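PDB 3DEM: complement factor MASP-3 from Homo sapiens, which is a complement serine protease of innate immunity whose CUB1-EGF-CUB2 region binds calcium and carries its interaction sites for mannan-binding lectin and ficolins. Local coordinates for residues F43-C54 against T70-Q81. Numbering follows the deposited sequence.
Sequences FMHFNLESSYLC and TFCGRETTDTEQ. With CA (calcium ion), chain E.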
# COMPACT_ATOMS: atom_id res chain seq x y z
N PHE A 43 -9.74 -15.33 -4.91
CA PHE A 43 -10.90 -16.17 -4.65
C PHE A 43 -10.77 -16.96 -3.36
O PHE A 43 -9.69 -17.47 -3.05
CB PHE A 43 -11.14 -17.13 -5.82
CG PHE A 43 -11.44 -16.44 -7.12
CD1 PHE A 43 -12.74 -16.36 -7.60
CD2 PHE A 43 -10.42 -15.88 -7.88
CE1 PHE A 43 -13.02 -15.73 -8.80
CE2 PHE A 43 -10.69 -15.26 -9.08
CZ PHE A 43 -11.99 -15.18 -9.54
N MET A 44 -11.87 -17.08 -2.62
CA MET A 44 -11.90 -17.87 -1.39
C MET A 44 -12.58 -19.21 -1.60
O MET A 44 -12.42 -20.13 -0.80
CB MET A 44 -12.60 -17.10 -0.26
CG MET A 44 -12.00 -15.74 0.05
SD MET A 44 -10.20 -15.77 0.20
CE MET A 44 -9.96 -16.93 1.54
N HIS A 45 -13.36 -19.32 -2.67
CA HIS A 45 -14.04 -20.56 -3.03
C HIS A 45 -14.23 -20.59 -4.54
O HIS A 45 -14.60 -19.58 -5.14
CB HIS A 45 -15.39 -20.67 -2.31
CG HIS A 45 -16.05 -22.01 -2.44
ND1 HIS A 45 -17.00 -22.28 -3.40
CD2 HIS A 45 -15.89 -23.16 -1.74
CE1 HIS A 45 -17.39 -23.54 -3.29
NE2 HIS A 45 -16.73 -24.09 -2.28
N PHE A 46 -13.97 -21.73 -5.15
CA PHE A 46 -14.13 -21.85 -6.60
C PHE A 46 -14.51 -23.27 -7.00
O PHE A 46 -13.72 -24.21 -6.85
CB PHE A 46 -12.87 -21.39 -7.33
CG PHE A 46 -13.08 -21.14 -8.79
CD1 PHE A 46 -13.35 -19.86 -9.24
CD2 PHE A 46 -13.03 -22.18 -9.70
CE1 PHE A 46 -13.55 -19.62 -10.59
CE2 PHE A 46 -13.23 -21.95 -11.05
CZ PHE A 46 -13.49 -20.67 -11.49
N ASN A 47 -15.71 -23.42 -7.54
CA ASN A 47 -16.28 -24.73 -7.83
C ASN A 47 -17.09 -24.66 -9.12
O ASN A 47 -18.29 -24.38 -9.10
CB ASN A 47 -17.18 -25.17 -6.67
CG ASN A 47 -17.46 -26.66 -6.69
OD1 ASN A 47 -18.61 -27.08 -6.85
ND2 ASN A 47 -16.42 -27.46 -6.53
N LEU A 48 -16.42 -24.91 -10.24
CA LEU A 48 -17.07 -24.83 -11.54
C LEU A 48 -16.90 -26.11 -12.35
O LEU A 48 -16.07 -26.96 -12.03
CB LEU A 48 -16.54 -23.65 -12.35
CG LEU A 48 -17.33 -22.34 -12.31
CD1 LEU A 48 -17.16 -21.62 -10.98
CD2 LEU A 48 -16.90 -21.44 -13.47
N GLU A 49 -17.70 -26.23 -13.41
CA GLU A 49 -17.53 -27.31 -14.38
C GLU A 49 -16.20 -27.11 -15.13
O GLU A 49 -15.83 -25.99 -15.45
CB GLU A 49 -18.69 -27.29 -15.38
CG GLU A 49 -18.70 -28.45 -16.37
CD GLU A 49 -19.75 -28.28 -17.45
OE1 GLU A 49 -20.44 -27.24 -17.46
OE2 GLU A 49 -19.89 -29.19 -18.30
N SER A 50 -15.49 -28.19 -15.42
CA SER A 50 -14.24 -28.07 -16.18
C SER A 50 -14.48 -28.29 -17.68
O SER A 50 -15.29 -29.14 -18.07
CB SER A 50 -13.19 -29.06 -15.65
OG SER A 50 -11.92 -28.82 -16.23
N SER A 51 -13.78 -27.53 -18.52
CA SER A 51 -13.84 -27.73 -19.97
C SER A 51 -12.64 -27.15 -20.73
O SER A 51 -11.93 -26.28 -20.23
CB SER A 51 -15.14 -27.18 -20.56
OG SER A 51 -15.15 -25.76 -20.57
N TYR A 52 -12.43 -27.66 -21.94
CA TYR A 52 -11.38 -27.18 -22.83
C TYR A 52 -11.44 -25.66 -22.99
O TYR A 52 -12.45 -25.12 -23.44
CB TYR A 52 -11.52 -27.85 -24.19
CG TYR A 52 -10.64 -27.29 -25.29
CD1 TYR A 52 -9.28 -27.57 -25.31
CD2 TYR A 52 -11.17 -26.53 -26.31
CE1 TYR A 52 -8.47 -27.08 -26.33
CE2 TYR A 52 -10.38 -26.04 -27.33
CZ TYR A 52 -9.03 -26.31 -27.34
OH TYR A 52 -8.24 -25.82 -28.35
N LEU A 53 -10.36 -24.99 -22.62
CA LEU A 53 -10.27 -23.54 -22.72
C LEU A 53 -11.40 -22.86 -21.94
O LEU A 53 -11.76 -21.72 -22.23
CB LEU A 53 -10.30 -23.10 -24.19
CG LEU A 53 -9.08 -23.48 -25.02
CD1 LEU A 53 -9.19 -22.91 -26.43
CD2 LEU A 53 -7.82 -22.98 -24.34
N CYS A 54 -11.94 -23.58 -20.96
CA CYS A 54 -13.07 -23.11 -20.17
C CYS A 54 -14.21 -22.62 -21.07
O CYS A 54 -14.73 -21.52 -20.88
CB CYS A 54 -12.63 -22.04 -19.18
SG CYS A 54 -11.42 -22.63 -17.96
N THR A 70 -8.84 -16.73 -17.42
CA THR A 70 -10.08 -17.47 -17.55
C THR A 70 -9.99 -18.69 -16.65
O THR A 70 -9.02 -19.45 -16.73
CB THR A 70 -10.33 -17.93 -19.00
OG1 THR A 70 -10.24 -16.80 -19.88
CG2 THR A 70 -11.72 -18.55 -19.14
N PHE A 71 -10.98 -18.86 -15.78
CA PHE A 71 -10.96 -19.94 -14.81
C PHE A 71 -12.15 -20.87 -14.95
O PHE A 71 -13.24 -20.43 -15.33
CB PHE A 71 -10.92 -19.39 -13.38
CG PHE A 71 -9.72 -18.54 -13.09
CD1 PHE A 71 -8.44 -19.10 -13.07
CD2 PHE A 71 -9.87 -17.19 -12.81
CE1 PHE A 71 -7.34 -18.32 -12.79
CE2 PHE A 71 -8.76 -16.40 -12.53
CZ PHE A 71 -7.49 -16.97 -12.52
N CYS A 72 -11.94 -22.14 -14.65
CA CYS A 72 -13.02 -23.11 -14.54
C CYS A 72 -12.50 -24.30 -13.75
O CYS A 72 -11.35 -24.31 -13.33
CB CYS A 72 -13.56 -23.51 -15.93
SG CYS A 72 -12.37 -24.24 -17.08
N GLY A 73 -13.35 -25.29 -13.51
CA GLY A 73 -12.94 -26.46 -12.74
C GLY A 73 -13.17 -26.31 -11.25
O GLY A 73 -13.62 -25.27 -10.78
N ARG A 74 -12.85 -27.37 -10.50
CA ARG A 74 -13.04 -27.36 -9.05
C ARG A 74 -11.70 -27.39 -8.32
O ARG A 74 -10.81 -28.16 -8.67
CB ARG A 74 -13.95 -28.51 -8.61
CG ARG A 74 -13.36 -29.90 -8.78
CD ARG A 74 -14.33 -30.97 -8.32
NE ARG A 74 -15.39 -31.23 -9.30
CZ ARG A 74 -15.37 -32.23 -10.17
NH1 ARG A 74 -14.35 -33.08 -10.19
NH2 ARG A 74 -16.38 -32.40 -11.02
N GLU A 75 -11.57 -26.53 -7.31
CA GLU A 75 -10.32 -26.38 -6.56
C GLU A 75 -9.86 -27.70 -5.93
O GLU A 75 -8.66 -27.93 -5.77
CB GLU A 75 -10.44 -25.27 -5.50
CG GLU A 75 -11.67 -25.36 -4.60
CD GLU A 75 -12.00 -24.05 -3.89
OE1 GLU A 75 -11.08 -23.22 -3.70
OE2 GLU A 75 -13.18 -23.83 -3.54
N THR A 76 -10.82 -28.56 -5.59
CA THR A 76 -10.52 -29.88 -5.05
C THR A 76 -9.58 -30.64 -6.00
O THR A 76 -8.40 -30.84 -5.69
CB THR A 76 -11.80 -30.73 -4.85
OG1 THR A 76 -12.90 -29.87 -4.53
CG2 THR A 76 -11.59 -31.75 -3.73
N THR A 77 -10.12 -31.06 -7.14
CA THR A 77 -9.34 -31.76 -8.16
C THR A 77 -8.20 -30.86 -8.64
O THR A 77 -8.40 -29.66 -8.85
CB THR A 77 -10.20 -32.15 -9.37
OG1 THR A 77 -11.43 -32.74 -8.92
CG2 THR A 77 -9.46 -33.15 -10.26
N ASP A 78 -7.02 -31.44 -8.79
CA ASP A 78 -5.86 -30.66 -9.21
C ASP A 78 -5.40 -31.05 -10.62
O ASP A 78 -5.87 -32.05 -11.17
CB ASP A 78 -4.72 -30.77 -8.20
CG ASP A 78 -3.90 -29.50 -8.10
OD1 ASP A 78 -2.71 -29.59 -7.73
OD2 ASP A 78 -4.46 -28.41 -8.39
N THR A 79 -4.47 -30.27 -11.17
CA THR A 79 -4.18 -30.31 -12.60
C THR A 79 -5.36 -29.62 -13.28
O THR A 79 -5.92 -30.14 -14.25
CB THR A 79 -3.99 -31.76 -13.13
OG1 THR A 79 -3.16 -32.50 -12.23
CG2 THR A 79 -3.35 -31.76 -14.52
N GLU A 80 -5.73 -28.46 -12.74
CA GLU A 80 -6.93 -27.75 -13.17
C GLU A 80 -6.69 -26.27 -13.46
O GLU A 80 -5.58 -25.75 -13.26
CB GLU A 80 -8.03 -27.91 -12.12
CG GLU A 80 -8.66 -29.29 -12.08
CD GLU A 80 -9.74 -29.47 -13.13
OE1 GLU A 80 -10.34 -28.46 -13.54
OE2 GLU A 80 -9.99 -30.63 -13.54
N GLN A 81 -7.74 -25.61 -13.93
CA GLN A 81 -7.67 -24.23 -14.41
C GLN A 81 -8.32 -23.30 -13.39
O GLN A 81 -8.84 -22.24 -13.74
CB GLN A 81 -8.39 -24.11 -15.75
CG GLN A 81 -8.53 -25.44 -16.48
CD GLN A 81 -9.13 -25.29 -17.87
OE1 GLN A 81 -10.02 -26.05 -18.25
NE2 GLN A 81 -8.65 -24.31 -18.63
CA CA E . -22.52 -25.97 -17.24
O HOH W 1 -22.70 -27.22 -15.37
O HOH W 2 -24.55 -24.42 -16.79
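Four hydrogen bonds to main-chain atoms tie F46-E49 to G73-E75. F46 N points almost straight (174°) at E75 OE2, 2.8 Å away, and meets the carboxylate from above its plane; E75 N returns a bond to F46 O. L48 N donates to G73 O at 2.9 Å, and G73 N reaches E49 O at 3.2 Å. E75 also lays OE2 over one face of the H45 ring, 3.3 Å from CD2; the F151 ring of the second subunit stacks on this histidine. At the other end, S50 OG donates to E80 OE1 on its syn side.

The disulfide C54-C72 fastens the loop after strand 37-47 to the residue that directly follows strand 67-71. These strands belong to the two facing four-stranded sheets of the CUB1 beta-sandwich, so the contact joins the sheets at one end. There E49 OE1 binds calcium at 2.4 Å, in a site completed by D57, D102, S104 and two waters.

Between the sheets, F46, its CG anti to the backbone N (chi1 -164°), brings CZ to 3.4 Å from F71 CB, while the carbonyl of G73 lies at the ring edge. The F43 and F71 rings meet obliquely, with V59 touching F43 and F46.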